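PDB 4M70: Rx protein from Solanum tuberosum, which probably confers disease resistance by sensing pathogen avirulence proteins indirectly and triggering the hypersensitive response, the present chain being its N-terminal coiled-coil domain. Local coordinates for residues C26-F31 and F98-A103; E33-L38 and E105-T110; M14-Q19 and D71-E76; A8-L13 and V60-V65. All coordinates share one frame; numbering follows the deposited sequence.

Interaction 1 (C26-F31 and F98-A103); sequences CDLQPF and FVLEQA
Phe-31 holds CG anti to its carbonyl carbon (chi1 -65°), which presents one ring face to Leu-100 CB, while a like torsion in Leu-100 directs its CG and CD1 toward Phe-31 CD1 and Leu-28. This is helix-to-helix packing in a four-helix bundle, between the start of helix 29-42 and the middle of helix 86-119. The evidence for a CH-pi contact is direct: Leu-100 CB is 3.7 Å from the centroid of the Phe-31 ring and only 9° off its normal. Farther out on the same leucine, CD1 reaches Phe-31 CD1 at 3.8 Å and Leu-28 CD2 at 4.1 Å, which joins the loop ahead of the helix to the same apolar patch. Leu-28 and Leu-100 are both buried and both also touch Ile-17 of helix 4-24, while Leu-100 meets Thr-69 and Val-73 of helix 56-81. One residue of helix 86-119 thereby contacts all three other helices. Val-99 and Gln-102 of the same helix pack against aromatic side chains of another protein's chain. Glu-101, bent at chi2, approaches the ring differently, near its plane at the edge: OE1 lies 3.5 Å from Phe-31 CE2, with the carboxylate turned 52° from the ring.

Interaction 2 (E33-L38 and E105-T110); sequences EKLKSL and ECIDST
The flat group here is the carboxylate of Asp-108, and across the contact its OD1 meets a methyl, Leu-38 CD2, at 3.7 Å. The other oxygen, OD2, is held in a salt bridge by Lys-112 one turn on, within helix 86-119. Leu-38 and Asp-108 are also the nearest backbone pair, their CA atoms 7.0 Å apart. Leu-38 forks against two residues: CD2 faces the carboxylate, and CD1 lies 4.1 Å from Ile-107 CG2 and as close to Asp-108 CA. Ile-107 CD1 meets Leu-35 CD2 at 4.1 Å, the two side chains crossing at about a right angle. The segment axes come within 10.8 Å and run nearly parallel, 20° apart; Leu-35 and Leu-38, three residues apart on one face of helix 29-42, both reach Ile-107. Leu-35 continues inward to Val-10, Leu-13 and Ile-17 of helix 4-24. On the other helix, Thr-110 OG1 donates to Cys-106 O at 2.9 Å from 40° above the carbonyl plane, beside the ordinary helical bond from Thr-110 N. The chemistry is therefore graded, with dispersion between branched side chains inside and, at the partly exposed border, a carboxylate whose charge is probably tempered by its lysine.

Interaction 3 (M14-Q19 and D71-E76); sequences MRTIHQ and DMVDSE
Apolar contact between the two segments comes down to one pair of methyl groups, Thr-16 CG2 and Val-73 CG1, 4.0 Å apart. Both are the branches set anti to their own backbone N (chi1 of Thr-16, measured to OG1, is -64°, which leaves CG2 anti to N), and both side chains leave their helices toward the partner. The CB of Ile-17, next to Thr-16, points away from the segment 71-76, so the segment 14-19 serves two sides of the four-helix bundle at once.

A polar-to-methyl contact comes second. Asp-74 stands beside the same methyl, with OD1 3.4 Å from Thr-16 CG2, and its side chain meets the threonine at about a right angle. The backbones are nearest at this pair, where the CA atoms are 7.2 Å apart. Asp-74 leaves its helix alongside the contact, and only the end of its side chain closes on Thr-16.

Hydrogen bonding is the third kind, and it involves the hydroxyl of Thr-16 rather than the methyl. OG1 is bonded to Ser-12 O, one turn back in its own helix, and to Glu-70 OE2 of helix 56-81. The latter bond crosses between the helices just before the segment 71-76, and together the two would hold the rotation of the threonine.

The chemistry implied is a division of labour in one buried residue: the hydroxyl satisfies its polar needs within and across the helices, while the methyl packs on valine and borders the partly exposed aspartate.

Interaction 4 (A8-L13 and V60-V65); sequences AAVTSL and VEIVEV
Helices 4-24 and 56-81 run in the same direction in this four-helix bundle, and near their N-terminal halves an alanine lets them come close. Ala-9 points at the opposite backbone: its CB is 4.0 Å from Val-63 CA, nearer than the valine's own branch, CG2, which lies 4.2 Å from Ala-9 CB. The CA atoms of Ala-9 and Val-63 are only 5.5 Å apart, a spacing that a single methyl between the helices can fill. Beside this, Val-10 and Ile-62 meet methyl to methyl, with Val-10 CG2 4.0 Å from Ile-62 CG2. The two torsions that set this up differ: Val-10 places CG2 anti to its carbonyl carbon, whereas Ile-62 places CG2 anti to its backbone N; its CG1 arm, anti to the carbonyl carbon, is the one that meets Thr-110 of helix 86-119. No polar atom takes part across the pair, and three of the four touching residues are buried. The contact is then extended on several sides. Ala-9 goes on to Ala-66 and Tyr-67 farther along helix 56-81, and Val-63 reaches back to Met-5. Val-10 is backed by Arg-39 of helix 29-42, and Ile-62 bridges to Leu-42 of that helix and to Val-111 of helix 86-119.

Overall arrangement
From the N terminus, helix 4-24 supplies the first partners of interactions 4 and 3, and the loop before helix 29-42, with that helix, supplies those of 1 and 2. Helix 56-81 then closes the loops of 4 and 3, and helix 86-119 those of 1 and 2. The second segments return in the same order as the first, so every pair of contacts crosses and none nests. Two parallel helix pairs result, running antiparallel to each other. They are joined side to side: Lys-36 of interaction 2 packs on Met-14 of interaction 3, Val-99 of interaction 1 packs on Met-72 of interaction 3, and Gln-29 OE1 probably bonds His-18 NE2, 2.7 Å away. Lys-34 beside Glu-101 links interactions 2 and 1.

Interaction 1 (C26-F31 and F98-A103)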
loop_
_atom_site.group_PDB
_atom_site.type_symbol
_atom_site.label_atom_id
_atom_site.label_comp_id
_atom_site.label_asym_id
_atom_site.label_seq_id
_atom_site.Cartn_x
_atom_site.Cartn_y
_atom_site.Cartn_z
ATOM N N CYS A 26 -13.139 7.001 -0.173
ATOM C CA CYS A 26 -12.436 6.375 0.941
ATOM C C CYS A 26 -11.397 7.305 1.541
ATOM O O CYS A 26 -10.839 8.165 0.853
ATOM C CB CYS A 26 -11.746 5.079 0.502
ATOM S SG CYS A 26 -12.833 3.726 0.020
ATOM N N ASP A 27 -11.140 7.114 2.832
ATOM C CA ASP A 27 -10.162 7.923 3.536
ATOM C C ASP A 27 -8.807 7.263 3.377
ATOM O O ASP A 27 -8.412 6.421 4.182
ATOM C CB ASP A 27 -10.528 8.026 5.018
ATOM C CG ASP A 27 -9.563 8.887 5.801
ATOM O OD1 ASP A 27 -8.994 9.837 5.218
ATOM O OD2 ASP A 27 -9.359 8.600 6.999
ATOM N N LEU A 28 -8.106 7.636 2.312
ATOM C CA LEU A 28 -6.819 7.032 2.008
ATOM C C LEU A 28 -5.680 8.037 2.170
ATOM O O LEU A 28 -4.514 7.700 1.962
ATOM C CB LEU A 28 -6.839 6.481 0.580
ATOM C CG LEU A 28 -8.013 5.544 0.268
ATOM C CD1 LEU A 28 -8.006 5.073 -1.193
ATOM C CD2 LEU A 28 -7.998 4.348 1.201
ATOM N N GLN A 29 -6.019 9.266 2.547
ATOM C CA GLN A 29 -5.013 10.317 2.715
ATOM C C GLN A 29 -3.861 9.969 3.679
ATOM O O GLN A 29 -2.731 10.384 3.439
ATOM C CB GLN A 29 -5.658 11.664 3.072
ATOM C CG GLN A 29 -4.706 12.861 2.968
ATOM C CD GLN A 29 -4.231 13.135 1.546
ATOM O OE1 GLN A 29 -4.857 12.718 0.570
ATOM N NE2 GLN A 29 -3.109 13.840 1.428
ATOM N N PRO A 30 -4.137 9.233 4.778
ATOM C CA PRO A 30 -2.988 8.830 5.605
ATOM C C PRO A 30 -1.968 7.982 4.846
ATOM O O PRO A 30 -0.757 8.168 5.033
ATOM C CB PRO A 30 -3.636 7.998 6.722
ATOM C CG PRO A 30 -5.017 7.670 6.234
ATOM C CD PRO A 30 -5.409 8.856 5.421
ATOM N N PHE A 31 -2.450 7.078 3.994
ATOM C CA PHE A 31 -1.562 6.276 3.160
ATOM C C PHE A 31 -0.757 7.179 2.241
ATOM O O PHE A 31 0.452 7.010 2.089
ATOM C CB PHE A 31 -2.350 5.280 2.308
ATOM C CG PHE A 31 -3.081 4.230 3.095
ATOM C CD1 PHE A 31 -4.464 4.220 3.142
ATOM C CD2 PHE A 31 -2.383 3.249 3.781
ATOM C CE1 PHE A 31 -5.140 3.246 3.857
ATOM C CE2 PHE A 31 -3.047 2.271 4.495
ATOM C CZ PHE A 31 -4.430 2.270 4.534
ATOM N N PHE A 98 -6.641 -2.907 3.069
ATOM C CA PHE A 98 -5.744 -4.006 3.390
ATOM C C PHE A 98 -4.520 -4.018 2.487
ATOM O O PHE A 98 -3.380 -4.158 2.962
ATOM C CB PHE A 98 -6.488 -5.337 3.298
ATOM C CG PHE A 98 -5.647 -6.533 3.633
ATOM C CD1 PHE A 98 -5.045 -7.275 2.628
ATOM C CD2 PHE A 98 -5.452 -6.916 4.952
ATOM C CE1 PHE A 98 -4.267 -8.379 2.930
ATOM C CE2 PHE A 98 -4.682 -8.022 5.260
ATOM C CZ PHE A 98 -4.084 -8.750 4.250
ATOM N N VAL A 99 -4.753 -3.869 1.183
ATOM C CA VAL A 99 -3.634 -3.875 0.252
ATOM C C VAL A 99 -2.718 -2.673 0.485
ATOM O O VAL A 99 -1.490 -2.812 0.455
ATOM C CB VAL A 99 -4.085 -3.976 -1.234
ATOM C CG1 VAL A 99 -4.790 -2.714 -1.687
ATOM C CG2 VAL A 99 -2.898 -4.263 -2.128
ATOM N N LEU A 100 -3.303 -1.510 0.768
ATOM C CA LEU A 100 -2.478 -0.331 0.998
ATOM C C LEU A 100 -1.635 -0.425 2.266
ATOM O O LEU A 100 -0.481 0.004 2.278
ATOM C CB LEU A 100 -3.327 0.940 1.000
ATOM C CG LEU A 100 -3.740 1.400 -0.397
ATOM C CD1 LEU A 100 -4.635 2.628 -0.339
ATOM C CD2 LEU A 100 -2.487 1.668 -1.213
ATOM N N GLU A 101 -2.200 -0.990 3.329
ATOM C CA GLU A 101 -1.416 -1.221 4.544
ATOM C C GLU A 101 -0.297 -2.258 4.328
ATOM O O GLU A 101 0.827 -2.064 4.810
ATOM C CB GLU A 101 -2.321 -1.577 5.723
ATOM C CG GLU A 101 -1.571 -1.689 7.046
ATOM C CD GLU A 101 -0.946 -0.401 7.539
ATOM O OE1 GLU A 101 -1.338 0.692 7.082
ATOM O OE2 GLU A 101 -0.022 -0.498 8.374
ATOM N N GLN A 102 -0.602 -3.362 3.639
ATOM C CA GLN A 102 0.437 -4.357 3.335
ATOM C C GLN A 102 1.588 -3.722 2.548
ATOM O O GLN A 102 2.782 -3.905 2.861
ATOM C CB GLN A 102 -0.140 -5.532 2.543
ATOM C CG GLN A 102 -1.137 -6.398 3.291
ATOM C CD GLN A 102 -0.484 -7.568 4.005
ATOM O OE1 GLN A 102 -0.127 -7.477 5.181
ATOM N NE2 GLN A 102 -0.315 -8.674 3.290
ATOM N N ALA A 103 1.205 -2.961 1.527
ATOM C CA ALA A 103 2.152 -2.282 0.655
ATOM C C ALA A 103 3.008 -1.306 1.448
ATOM O O ALA A 103 4.229 -1.271 1.289
ATOM C CB ALA A 103 1.414 -1.553 -0.450
#

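Interaction 2 (E33-L38 and E105-T110)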
loop_
_atom_site.group_PDB
_atom_site.type_symbol
_atom_site.label_atom_id
_atom_site.label_comp_id
_atom_site.label_asym_id
_atom_site.label_seq_id
_atom_site.Cartn_x
_atom_site.Cartn_y
_atom_site.Cartn_z
ATOM N N GLU A 33 0.027 10.351 2.651
ATOM C CA GLU A 33 1.007 11.118 3.420
ATOM C C GLU A 33 2.204 10.271 3.838
ATOM O O GLU A 33 3.353 10.724 3.779
ATOM C CB GLU A 33 0.358 11.734 4.663
ATOM C CG GLU A 33 -0.665 12.826 4.375
ATOM C CD GLU A 33 -0.028 14.077 3.792
ATOM O OE1 GLU A 33 1.183 14.292 4.020
ATOM O OE2 GLU A 33 -0.740 14.855 3.119
ATOM N N LYS A 34 1.936 9.038 4.257
ATOM C CA LYS A 34 3.014 8.133 4.634
ATOM C C LYS A 34 3.902 7.815 3.433
ATOM O O LYS A 34 5.138 7.769 3.540
ATOM C CB LYS A 34 2.438 6.848 5.228
ATOM C CG LYS A 34 3.462 5.900 5.813
ATOM C CD LYS A 34 2.793 4.641 6.361
ATOM C CE LYS A 34 1.792 4.956 7.469
ATOM N NZ LYS A 34 1.119 3.724 7.989
ATOM N N LEU A 35 3.266 7.649 2.279
ATOM C CA LEU A 35 3.982 7.383 1.040
ATOM C C LEU A 35 4.852 8.545 0.613
ATOM O O LEU A 35 6.016 8.365 0.259
ATOM C CB LEU A 35 2.995 7.080 -0.085
ATOM C CG LEU A 35 2.650 5.626 -0.365
ATOM C CD1 LEU A 35 1.704 5.556 -1.538
ATOM C CD2 LEU A 35 3.923 4.865 -0.671
ATOM N N LYS A 36 4.274 9.740 0.670
ATOM C CA LYS A 36 4.972 10.969 0.325
ATOM C C LYS A 36 6.189 11.139 1.219
ATOM O O LYS A 36 7.275 11.482 0.749
ATOM C CB LYS A 36 4.025 12.161 0.468
ATOM C CG LYS A 36 4.565 13.476 -0.076
ATOM C CD LYS A 36 3.476 14.534 -0.084
ATOM C CE LYS A 36 3.990 15.866 -0.595
ATOM N NZ LYS A 36 2.888 16.866 -0.711
ATOM N N SER A 37 5.994 10.918 2.514
ATOM C CA SER A 37 7.081 11.033 3.479
ATOM C C SER A 37 8.212 10.032 3.210
ATOM O O SER A 37 9.402 10.390 3.233
ATOM C CB SER A 37 6.536 10.850 4.893
ATOM O OG SER A 37 7.561 10.992 5.857
ATOM N N LEU A 38 7.841 8.788 2.911
ATOM C CA LEU A 38 8.841 7.769 2.613
ATOM C C LEU A 38 9.598 8.118 1.330
ATOM O O LEU A 38 10.816 7.895 1.222
ATOM C CB LEU A 38 8.178 6.393 2.497
ATOM C CG LEU A 38 7.663 5.782 3.805
ATOM C CD1 LEU A 38 6.719 4.618 3.540
ATOM C CD2 LEU A 38 8.827 5.340 4.687
ATOM N N GLU A 105 3.651 -1.339 4.651
ATOM C CA GLU A 105 4.555 -2.066 5.535
ATOM C C GLU A 105 5.796 -2.514 4.762
ATOM O O GLU A 105 6.936 -2.330 5.224
ATOM C CB GLU A 105 3.849 -3.252 6.197
ATOM C CG GLU A 105 4.695 -3.979 7.235
ATOM C CD GLU A 105 4.927 -3.160 8.488
ATOM O OE1 GLU A 105 3.959 -2.552 8.999
ATOM O OE2 GLU A 105 6.081 -3.125 8.963
ATOM N N CYS A 106 5.573 -3.077 3.573
ATOM C CA CYS A 106 6.698 -3.507 2.744
ATOM C C CYS A 106 7.635 -2.361 2.350
ATOM O O CYS A 106 8.857 -2.464 2.506
ATOM C CB CYS A 106 6.201 -4.229 1.491
ATOM S SG CYS A 106 5.540 -5.869 1.814
ATOM N N ILE A 107 7.058 -1.269 1.854
ATOM C CA ILE A 107 7.843 -0.113 1.433
ATOM C C ILE A 107 8.570 0.549 2.603
ATOM O O ILE A 107 9.718 0.965 2.462
ATOM C CB ILE A 107 6.975 0.919 0.672
ATOM C CG1 ILE A 107 6.462 0.311 -0.636
ATOM C CG2 ILE A 107 7.767 2.179 0.359
ATOM C CD1 ILE A 107 5.573 1.242 -1.436
ATOM N N ASP A 108 7.914 0.628 3.758
ATOM C CA ASP A 108 8.559 1.179 4.948
ATOM C C ASP A 108 9.778 0.341 5.330
ATOM O O ASP A 108 10.879 0.876 5.545
ATOM C CB ASP A 108 7.574 1.259 6.117
ATOM C CG ASP A 108 8.218 1.775 7.393
ATOM O OD1 ASP A 108 8.483 2.992 7.487
ATOM O OD2 ASP A 108 8.450 0.960 8.311
ATOM N N SER A 109 9.586 -0.977 5.373
ATOM C CA SER A 109 10.680 -1.893 5.685
ATOM C C SER A 109 11.848 -1.745 4.706
ATOM O O SER A 109 13.017 -1.624 5.113
ATOM C CB SER A 109 10.160 -3.334 5.689
ATOM O OG SER A 109 11.221 -4.264 5.779
ATOM N N THR A 110 11.521 -1.715 3.417
ATOM C CA THR A 110 12.542 -1.620 2.383
ATOM C C THR A 110 13.293 -0.293 2.447
ATOM O O THR A 110 14.497 -0.251 2.226
ATOM C CB THR A 110 11.949 -1.814 0.971
ATOM O OG1 THR A 110 11.200 -3.036 0.925
ATOM C CG2 THR A 110 13.060 -1.864 -0.071
#

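Interaction 3 (M14-Q19 and D71-E76)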
loop_
_atom_site.group_PDB
_atom_site.type_symbol
_atom_site.label_atom_id
_atom_site.label_comp_id
_atom_site.label_asym_id
_atom_site.label_seq_id
_atom_site.Cartn_x
_atom_site.Cartn_y
_atom_site.Cartn_z
ATOM N N MET A 14 0.983 7.138 -5.311
ATOM C CA MET A 14 0.346 8.273 -4.649
ATOM C C MET A 14 -0.796 8.777 -5.532
ATOM O O MET A 14 -1.935 8.970 -5.070
ATOM C CB MET A 14 1.378 9.382 -4.396
ATOM C CG MET A 14 2.322 9.105 -3.214
ATOM S SD MET A 14 3.914 9.973 -3.287
ATOM C CE MET A 14 3.405 11.687 -3.160
ATOM N N ARG A 15 -0.484 8.980 -6.809
ATOM C CA ARG A 15 -1.479 9.440 -7.777
ATOM C C ARG A 15 -2.664 8.466 -7.890
ATOM O O ARG A 15 -3.829 8.881 -7.971
ATOM C CB ARG A 15 -0.807 9.660 -9.135
ATOM C CG ARG A 15 -1.450 10.712 -10.018
ATOM C CD ARG A 15 -0.465 11.188 -11.077
ATOM N NE ARG A 15 0.207 10.062 -11.719
ATOM C CZ ARG A 15 1.518 9.989 -11.941
ATOM N NH1 ARG A 15 2.318 10.985 -11.580
ATOM N NH2 ARG A 15 2.027 8.917 -12.531
ATOM N N THR A 16 -2.355 7.170 -7.883
ATOM C CA THR A 16 -3.373 6.124 -7.963
ATOM C C THR A 16 -4.282 6.153 -6.741
ATOM O O THR A 16 -5.508 6.020 -6.845
ATOM C CB THR A 16 -2.723 4.731 -8.088
ATOM O OG1 THR A 16 -1.986 4.653 -9.316
ATOM C CG2 THR A 16 -3.776 3.630 -8.051
ATOM N N ILE A 17 -3.669 6.360 -5.582
ATOM C CA ILE A 17 -4.414 6.458 -4.339
ATOM C C ILE A 17 -5.370 7.644 -4.385
ATOM O O ILE A 17 -6.538 7.514 -4.018
ATOM C CB ILE A 17 -3.473 6.557 -3.126
ATOM C CG1 ILE A 17 -2.900 5.177 -2.795
ATOM C CG2 ILE A 17 -4.206 7.109 -1.916
ATOM C CD1 ILE A 17 -1.794 5.205 -1.764
ATOM N N HIS A 18 -4.891 8.796 -4.849
ATOM C CA HIS A 18 -5.788 9.942 -4.993
ATOM C C HIS A 18 -6.934 9.696 -5.989
ATOM O O HIS A 18 -8.066 10.134 -5.747
ATOM C CB HIS A 18 -5.016 11.219 -5.329
ATOM C CG HIS A 18 -4.628 12.010 -4.116
ATOM N ND1 HIS A 18 -3.946 13.206 -4.188
ATOM C CD2 HIS A 18 -4.822 11.766 -2.799
ATOM C CE1 HIS A 18 -3.745 13.669 -2.966
ATOM N NE2 HIS A 18 -4.264 12.813 -2.104
ATOM N N GLN A 19 -6.650 9.012 -7.100
ATOM C CA GLN A 19 -7.709 8.655 -8.049
ATOM C C GLN A 19 -8.769 7.767 -7.388
ATOM O O GLN A 19 -9.983 7.961 -7.582
ATOM C CB GLN A 19 -7.124 7.969 -9.286
ATOM C CG GLN A 19 -6.301 8.895 -10.178
ATOM C CD GLN A 19 -5.620 8.159 -11.319
ATOM O OE1 GLN A 19 -5.323 6.966 -11.218
ATOM N NE2 GLN A 19 -5.378 8.865 -12.417
ATOM N N ASP A 71 -2.065 -1.797 -9.333
ATOM C CA ASP A 71 -3.008 -2.634 -10.064
ATOM C C ASP A 71 -4.176 -3.068 -9.181
ATOM O O ASP A 71 -5.347 -2.999 -9.590
ATOM C CB ASP A 71 -2.297 -3.858 -10.642
ATOM C CG ASP A 71 -1.333 -3.501 -11.759
ATOM O OD1 ASP A 71 -1.463 -2.403 -12.337
ATOM O OD2 ASP A 71 -0.432 -4.317 -12.041
ATOM N N MET A 72 -3.857 -3.483 -7.957
ATOM C CA MET A 72 -4.887 -3.931 -7.015
ATOM C C MET A 72 -5.858 -2.825 -6.580
ATOM O O MET A 72 -7.074 -3.040 -6.505
ATOM C CB MET A 72 -4.234 -4.587 -5.798
ATOM C CG MET A 72 -3.653 -5.973 -6.097
ATOM S SD MET A 72 -2.717 -6.635 -4.698
ATOM C CE MET A 72 -2.369 -8.303 -5.259
ATOM N N VAL A 73 -5.319 -1.644 -6.292
ATOM C CA VAL A 73 -6.143 -0.504 -5.915
ATOM C C VAL A 73 -7.051 -0.084 -7.078
ATOM O O VAL A 73 -8.235 0.204 -6.878
ATOM C CB VAL A 73 -5.280 0.690 -5.429
ATOM C CG1 VAL A 73 -6.119 1.956 -5.308
ATOM C CG2 VAL A 73 -4.603 0.356 -4.098
ATOM N N ASP A 74 -6.493 -0.056 -8.287
ATOM C CA ASP A 74 -7.279 0.251 -9.484
ATOM C C ASP A 74 -8.447 -0.731 -9.636
ATOM O O ASP A 74 -9.608 -0.332 -9.849
ATOM C CB ASP A 74 -6.397 0.206 -10.733
ATOM C CG ASP A 74 -5.609 1.483 -10.932
ATOM O OD1 ASP A 74 -5.990 2.512 -10.337
ATOM O OD2 ASP A 74 -4.614 1.456 -11.693
ATOM N N SER A 75 -8.126 -2.017 -9.510
ATOM C CA SER A 75 -9.112 -3.079 -9.690
ATOM C C SER A 75 -10.229 -3.016 -8.654
ATOM O O SER A 75 -11.418 -3.064 -8.992
ATOM C CB SER A 75 -8.427 -4.445 -9.635
ATOM O OG SER A 75 -9.340 -5.491 -9.932
ATOM N N GLU A 76 -9.843 -2.871 -7.390
ATOM C CA GLU A 76 -10.815 -2.846 -6.310
ATOM C C GLU A 76 -11.655 -1.573 -6.313
ATOM O O GLU A 76 -12.827 -1.598 -5.941
ATOM C CB GLU A 76 -10.118 -3.067 -4.965
ATOM C CG GLU A 76 -9.467 -4.443 -4.853
ATOM C CD GLU A 76 -10.471 -5.586 -4.848
ATOM O OE1 GLU A 76 -11.676 -5.339 -4.638
ATOM O OE2 GLU A 76 -10.048 -6.745 -5.050
#

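Interaction 4 (A8-L13 and V60-V65)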
loop_
_atom_site.group_PDB
_atom_site.type_symbol
_atom_site.label_atom_id
_atom_site.label_comp_id
_atom_site.label_asym_id
_atom_site.label_seq_id
_atom_site.Cartn_x
_atom_site.Cartn_y
_atom_site.Cartn_z
ATOM N N ALA A 8 9.706 7.269 -8.912
ATOM C CA ALA A 8 8.662 7.281 -9.934
ATOM C C ALA A 8 7.502 6.356 -9.577
ATOM O O ALA A 8 6.332 6.723 -9.715
ATOM C CB ALA A 8 9.243 6.908 -11.292
ATOM N N ALA A 9 7.830 5.159 -9.107
ATOM C CA ALA A 9 6.811 4.183 -8.743
ATOM C C ALA A 9 5.947 4.642 -7.565
ATOM O O ALA A 9 4.717 4.526 -7.607
ATOM C CB ALA A 9 7.457 2.844 -8.441
ATOM N N VAL A 10 6.593 5.155 -6.521
ATOM C CA VAL A 10 5.879 5.667 -5.352
ATOM C C VAL A 10 5.008 6.863 -5.728
ATOM O O VAL A 10 3.876 6.990 -5.260
ATOM C CB VAL A 10 6.851 6.038 -4.196
ATOM C CG1 VAL A 10 6.123 6.787 -3.082
ATOM C CG2 VAL A 10 7.518 4.788 -3.641
ATOM N N THR A 11 5.523 7.717 -6.610
ATOM C CA THR A 11 4.751 8.858 -7.107
ATOM C C THR A 11 3.487 8.392 -7.828
ATOM O O THR A 11 2.381 8.928 -7.621
ATOM C CB THR A 11 5.587 9.718 -8.081
ATOM O OG1 THR A 11 6.751 10.217 -7.407
ATOM C CG2 THR A 11 4.765 10.886 -8.616
ATOM N N SER A 12 3.659 7.370 -8.657
ATOM C CA SER A 12 2.540 6.811 -9.394
ATOM C C SER A 12 1.511 6.201 -8.436
ATOM O O SER A 12 0.303 6.347 -8.638
ATOM C CB SER A 12 3.046 5.781 -10.404
ATOM O OG SER A 12 1.986 5.304 -11.212
ATOM N N LEU A 13 1.992 5.543 -7.383
ATOM C CA LEU A 13 1.110 4.953 -6.376
ATOM C C LEU A 13 0.321 6.024 -5.611
ATOM O O LEU A 13 -0.853 5.831 -5.285
ATOM C CB LEU A 13 1.908 4.073 -5.404
ATOM C CG LEU A 13 1.105 3.396 -4.291
ATOM C CD1 LEU A 13 -0.097 2.649 -4.871
ATOM C CD2 LEU A 13 1.976 2.457 -3.469
ATOM N N VAL A 60 14.300 -2.514 -6.940
ATOM C CA VAL A 60 13.462 -3.473 -7.652
ATOM C C VAL A 60 12.277 -3.862 -6.771
ATOM O O VAL A 60 11.123 -3.872 -7.224
ATOM C CB VAL A 60 14.258 -4.742 -8.050
ATOM C CG1 VAL A 60 13.324 -5.836 -8.559
ATOM C CG2 VAL A 60 15.305 -4.410 -9.101
ATOM N N GLU A 61 12.568 -4.149 -5.505
ATOM C CA GLU A 61 11.532 -4.521 -4.541
ATOM C C GLU A 61 10.438 -3.447 -4.414
ATOM O O GLU A 61 9.237 -3.742 -4.536
ATOM C CB GLU A 61 12.168 -4.800 -3.168
ATOM C CG GLU A 61 13.253 -5.881 -3.194
ATOM C CD GLU A 61 13.995 -6.020 -1.872
ATOM O OE1 GLU A 61 13.736 -5.220 -0.946
ATOM O OE2 GLU A 61 14.864 -6.915 -1.775
ATOM N N ILE A 62 10.865 -2.199 -4.219
ATOM C CA ILE A 62 9.938 -1.079 -4.100
ATOM C C ILE A 62 9.125 -0.862 -5.372
ATOM O O ILE A 62 7.905 -0.677 -5.319
ATOM C CB ILE A 62 10.672 0.233 -3.742
ATOM C CG1 ILE A 62 11.249 0.168 -2.325
ATOM C CG2 ILE A 62 9.730 1.416 -3.837
ATOM C CD1 ILE A 62 12.011 1.421 -1.915
ATOM N N VAL A 63 9.807 -0.883 -6.511
ATOM C CA VAL A 63 9.147 -0.688 -7.795
ATOM C C VAL A 63 8.047 -1.710 -8.061
ATOM O O VAL A 63 6.892 -1.337 -8.333
ATOM C CB VAL A 63 10.173 -0.696 -8.955
ATOM C CG1 VAL A 63 9.488 -0.920 -10.301
ATOM C CG2 VAL A 63 10.966 0.594 -8.962
ATOM N N GLU A 64 8.392 -2.992 -7.962
ATOM C CA GLU A 64 7.402 -4.027 -8.245
ATOM C C GLU A 64 6.266 -3.986 -7.220
ATOM O O GLU A 64 5.093 -4.095 -7.598
ATOM C CB GLU A 64 8.031 -5.416 -8.384
ATOM C CG GLU A 64 7.021 -6.420 -8.942
ATOM C CD GLU A 64 7.640 -7.716 -9.443
ATOM O OE1 GLU A 64 8.872 -7.894 -9.320
ATOM O OE2 GLU A 64 6.884 -8.543 -10.002
ATOM N N VAL A 65 6.604 -3.856 -5.936
ATOM C CA VAL A 65 5.564 -3.767 -4.906
ATOM C C VAL A 65 4.584 -2.618 -5.180
ATOM O O VAL A 65 3.360 -2.796 -5.118
ATOM C CB VAL A 65 6.163 -3.615 -3.484
ATOM C CG1 VAL A 65 5.107 -3.151 -2.492
ATOM C CG2 VAL A 65 6.797 -4.921 -3.025
#